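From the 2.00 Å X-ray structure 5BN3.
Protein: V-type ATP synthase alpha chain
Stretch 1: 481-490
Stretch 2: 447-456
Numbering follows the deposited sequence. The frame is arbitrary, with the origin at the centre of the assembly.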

# COMPACT_ATOMS: atom_id res chain seq x y z
N GLY A 481 16.15 -16.74 -31.77
CA GLY A 481 15.07 -16.17 -30.98
C GLY A 481 14.28 -15.16 -31.77
O GLY A 481 13.05 -15.13 -31.72
N ARG A 482 14.99 -14.32 -32.52
CA ARG A 482 14.36 -13.33 -33.39
C ARG A 482 13.52 -14.00 -34.48
O ARG A 482 12.42 -13.53 -34.80
CB ARG A 482 15.41 -12.41 -34.02
CG ARG A 482 14.85 -11.43 -35.05
CD ARG A 482 15.92 -10.54 -35.65
NE ARG A 482 15.38 -9.63 -36.66
CZ ARG A 482 15.45 -9.83 -37.97
NH1 ARG A 482 16.05 -10.91 -38.44
NH2 ARG A 482 14.92 -8.95 -38.81
N ILE A 483 14.03 -15.10 -35.03
CA ILE A 483 13.33 -15.84 -36.07
C ILE A 483 12.03 -16.46 -35.54
O ILE A 483 10.99 -16.41 -36.19
CB ILE A 483 14.22 -16.95 -36.66
CG1 ILE A 483 15.46 -16.34 -37.33
CG2 ILE A 483 13.45 -17.79 -37.66
CD1 ILE A 483 16.40 -17.38 -37.91
N ILE A 484 12.11 -17.05 -34.35
CA ILE A 484 10.95 -17.66 -33.71
C ILE A 484 9.90 -16.60 -33.36
O ILE A 484 8.71 -16.79 -33.59
CB ILE A 484 11.36 -18.45 -32.45
CG1 ILE A 484 12.22 -19.66 -32.85
CG2 ILE A 484 10.14 -18.91 -31.67
CD1 ILE A 484 13.00 -20.27 -31.70
N ARG A 485 10.36 -15.47 -32.81
CA ARG A 485 9.45 -14.39 -32.44
C ARG A 485 8.80 -13.72 -33.65
O ARG A 485 7.58 -13.58 -33.70
CB ARG A 485 10.18 -13.34 -31.59
CG ARG A 485 10.44 -13.78 -30.15
CD ARG A 485 11.10 -12.68 -29.32
NE ARG A 485 12.50 -12.47 -29.66
CZ ARG A 485 12.95 -11.49 -30.44
NH1 ARG A 485 12.10 -10.62 -30.97
NH2 ARG A 485 14.24 -11.38 -30.70
N GLU A 486 9.60 -13.34 -34.64
CA GLU A 486 9.09 -12.59 -35.79
C GLU A 486 8.49 -13.47 -36.89
O GLU A 486 7.69 -13.00 -37.69
CB GLU A 486 10.19 -11.70 -36.39
CG GLU A 486 10.64 -10.56 -35.49
CD GLU A 486 11.69 -9.67 -36.14
OE1 GLU A 486 12.07 -9.94 -37.29
OE2 GLU A 486 12.13 -8.69 -35.49
N GLY A 487 8.88 -14.75 -36.92
CA GLY A 487 8.43 -15.64 -37.98
C GLY A 487 7.42 -16.69 -37.56
O GLY A 487 6.75 -17.27 -38.41
N PHE A 488 7.30 -16.94 -36.26
CA PHE A 488 6.42 -17.99 -35.77
C PHE A 488 5.39 -17.49 -34.74
O PHE A 488 4.19 -17.68 -34.91
CB PHE A 488 7.23 -19.14 -35.18
CG PHE A 488 6.41 -20.32 -34.75
CD1 PHE A 488 5.88 -21.18 -35.70
CD2 PHE A 488 6.17 -20.56 -33.41
CE1 PHE A 488 5.12 -22.27 -35.32
CE2 PHE A 488 5.41 -21.65 -33.02
CZ PHE A 488 4.88 -22.50 -33.97
N LEU A 489 5.88 -16.87 -33.67
CA LEU A 489 5.01 -16.42 -32.59
C LEU A 489 4.09 -15.27 -33.03
O LEU A 489 2.89 -15.30 -32.78
CB LEU A 489 5.83 -16.00 -31.37
CG LEU A 489 6.66 -17.11 -30.73
CD1 LEU A 489 7.43 -16.60 -29.52
CD2 LEU A 489 5.76 -18.26 -30.33
N GLN A 490 4.67 -14.28 -33.70
CA GLN A 490 3.88 -13.17 -34.22
C GLN A 490 2.93 -13.64 -35.32
O GLN A 490 3.29 -14.47 -36.15
CB GLN A 490 4.79 -12.05 -34.75
CG GLN A 490 5.45 -11.22 -33.66
CD GLN A 490 6.33 -10.12 -34.22
OE1 GLN A 490 6.16 -9.69 -35.36
NE2 GLN A 490 7.28 -9.65 -33.42
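Stretch 2 (447-456) EFFAILKRES

Stretch 2 is helical from Glu447 to Ser456, with main-chain hydrogen bonds of the i to i+4 kind, such as Glu455 N to Ile451 O at 2.8 Å. It lies across helix 481-489 of stretch 1. The N-to-C directions differ by 115°, the signed crossing angle is -115°, and the axes come within 9.6 Å. The backbones are nearest at Gly481 and Leu452, whose CA atoms are 5.6 Å apart. Gly481 has no side chain, and a CB there would clash with Glu455 CD.

The polar contact is a salt bridge with two hydrogen bonds. Arg485 NE donates to Glu455 OE1 at 3.1 Å, and Arg485 NH2 donates to Glu455 OE2 at 2.8 Å. The carboxylate thus meets the guanidinium edge-on.

The aromatic contacts centre on Phe448. Ile484 lies over one face of its ring, with Ile484 CG1 4.0 Å from the Phe448 ring centroid in a CH-pi contact. The edge of Phe448 points at the face of Phe488; their ring centroids are 5.3 Å apart and the planes meet at 75°.

Aliphatic packing completes the contact. Leu452 is a knob among Gly481, Ile484, Arg485 and Leu489. Leu452 CD1 is 3.9 Å from Leu489 CD1. Ile451 CG2 is 3.9 Å from Ile484 CD1.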

# COMPACT_ATOMS: atom_id res chain seq x y z
N GLU A 447 12.62 -27.22 -28.05
CA GLU A 447 13.73 -26.45 -28.61
C GLU A 447 13.39 -24.97 -28.67
O GLU A 447 14.21 -24.11 -28.34
CB GLU A 447 14.05 -26.99 -30.00
CG GLU A 447 15.33 -26.47 -30.62
CD GLU A 447 15.59 -27.11 -31.98
OE1 GLU A 447 15.27 -26.48 -33.01
OE2 GLU A 447 16.11 -28.25 -32.01
N PHE A 448 12.17 -24.66 -29.11
CA PHE A 448 11.70 -23.28 -29.16
C PHE A 448 11.69 -22.65 -27.77
O PHE A 448 12.16 -21.52 -27.59
CB PHE A 448 10.30 -23.20 -29.79
CG PHE A 448 10.30 -23.21 -31.30
CD1 PHE A 448 11.43 -23.60 -32.01
CD2 PHE A 448 9.17 -22.81 -32.00
CE1 PHE A 448 11.42 -23.60 -33.40
CE2 PHE A 448 9.16 -22.81 -33.39
CZ PHE A 448 10.29 -23.21 -34.09
N PHE A 449 11.16 -23.38 -26.80
CA PHE A 449 11.13 -22.90 -25.42
C PHE A 449 12.54 -22.68 -24.88
O PHE A 449 12.80 -21.70 -24.18
CB PHE A 449 10.38 -23.89 -24.53
CG PHE A 449 8.89 -23.70 -24.52
CD1 PHE A 449 8.33 -22.57 -23.94
CD2 PHE A 449 8.05 -24.65 -25.08
CE1 PHE A 449 6.95 -22.39 -23.92
CE2 PHE A 449 6.67 -24.47 -25.06
CZ PHE A 449 6.13 -23.34 -24.48
N ALA A 450 13.45 -23.60 -25.20
CA ALA A 450 14.83 -23.51 -24.74
C ALA A 450 15.55 -22.28 -25.30
O ALA A 450 16.31 -21.62 -24.59
CB ALA A 450 15.60 -24.78 -25.09
N ILE A 451 15.31 -21.98 -26.57
CA ILE A 451 15.93 -20.84 -27.23
C ILE A 451 15.39 -19.51 -26.72
O ILE A 451 16.15 -18.58 -26.45
CB ILE A 451 15.76 -20.93 -28.77
CG1 ILE A 451 16.60 -22.09 -29.33
CG2 ILE A 451 16.15 -19.63 -29.45
CD1 ILE A 451 16.30 -22.42 -30.78
N LEU A 452 14.07 -19.42 -26.58
CA LEU A 452 13.42 -18.21 -26.06
C LEU A 452 13.86 -17.92 -24.63
O LEU A 452 14.03 -16.76 -24.25
CB LEU A 452 11.90 -18.35 -26.14
CG LEU A 452 11.31 -18.43 -27.55
CD1 LEU A 452 9.85 -18.86 -27.52
CD2 LEU A 452 11.46 -17.10 -28.26
N LYS A 453 14.04 -18.97 -23.84
CA LYS A 453 14.50 -18.82 -22.46
C LYS A 453 15.96 -18.36 -22.42
O LYS A 453 16.31 -17.46 -21.66
CB LYS A 453 14.35 -20.15 -21.70
CG LYS A 453 14.95 -20.15 -20.30
CD LYS A 453 14.28 -19.12 -19.38
CE LYS A 453 14.81 -19.24 -17.95
NZ LYS A 453 14.12 -18.29 -17.03
N ARG A 454 16.80 -18.97 -23.25
CA ARG A 454 18.21 -18.62 -23.31
C ARG A 454 18.41 -17.19 -23.79
O ARG A 454 19.24 -16.46 -23.26
CB ARG A 454 18.98 -19.60 -24.21
CG ARG A 454 20.49 -19.45 -24.16
CD ARG A 454 21.07 -20.08 -22.89
NE ARG A 454 22.46 -19.71 -22.66
CZ ARG A 454 22.86 -18.81 -21.77
NH1 ARG A 454 21.96 -18.19 -21.02
NH2 ARG A 454 24.14 -18.53 -21.62
N GLU A 455 17.64 -16.80 -24.80
CA GLU A 455 17.65 -15.42 -25.29
C GLU A 455 17.28 -14.46 -24.16
O GLU A 455 17.88 -13.40 -24.02
CB GLU A 455 16.69 -15.25 -26.47
CG GLU A 455 16.57 -13.81 -26.97
CD GLU A 455 15.56 -13.64 -28.09
OE1 GLU A 455 14.42 -14.13 -27.95
OE2 GLU A 455 15.91 -13.02 -29.11
N SER A 456 16.29 -14.84 -23.37
CA SER A 456 15.85 -14.03 -22.24
C SER A 456 16.97 -13.86 -21.21
O SER A 456 17.18 -12.76 -20.70
CB SER A 456 14.63 -14.67 -21.58
OG SER A 456 14.21 -13.93 -20.45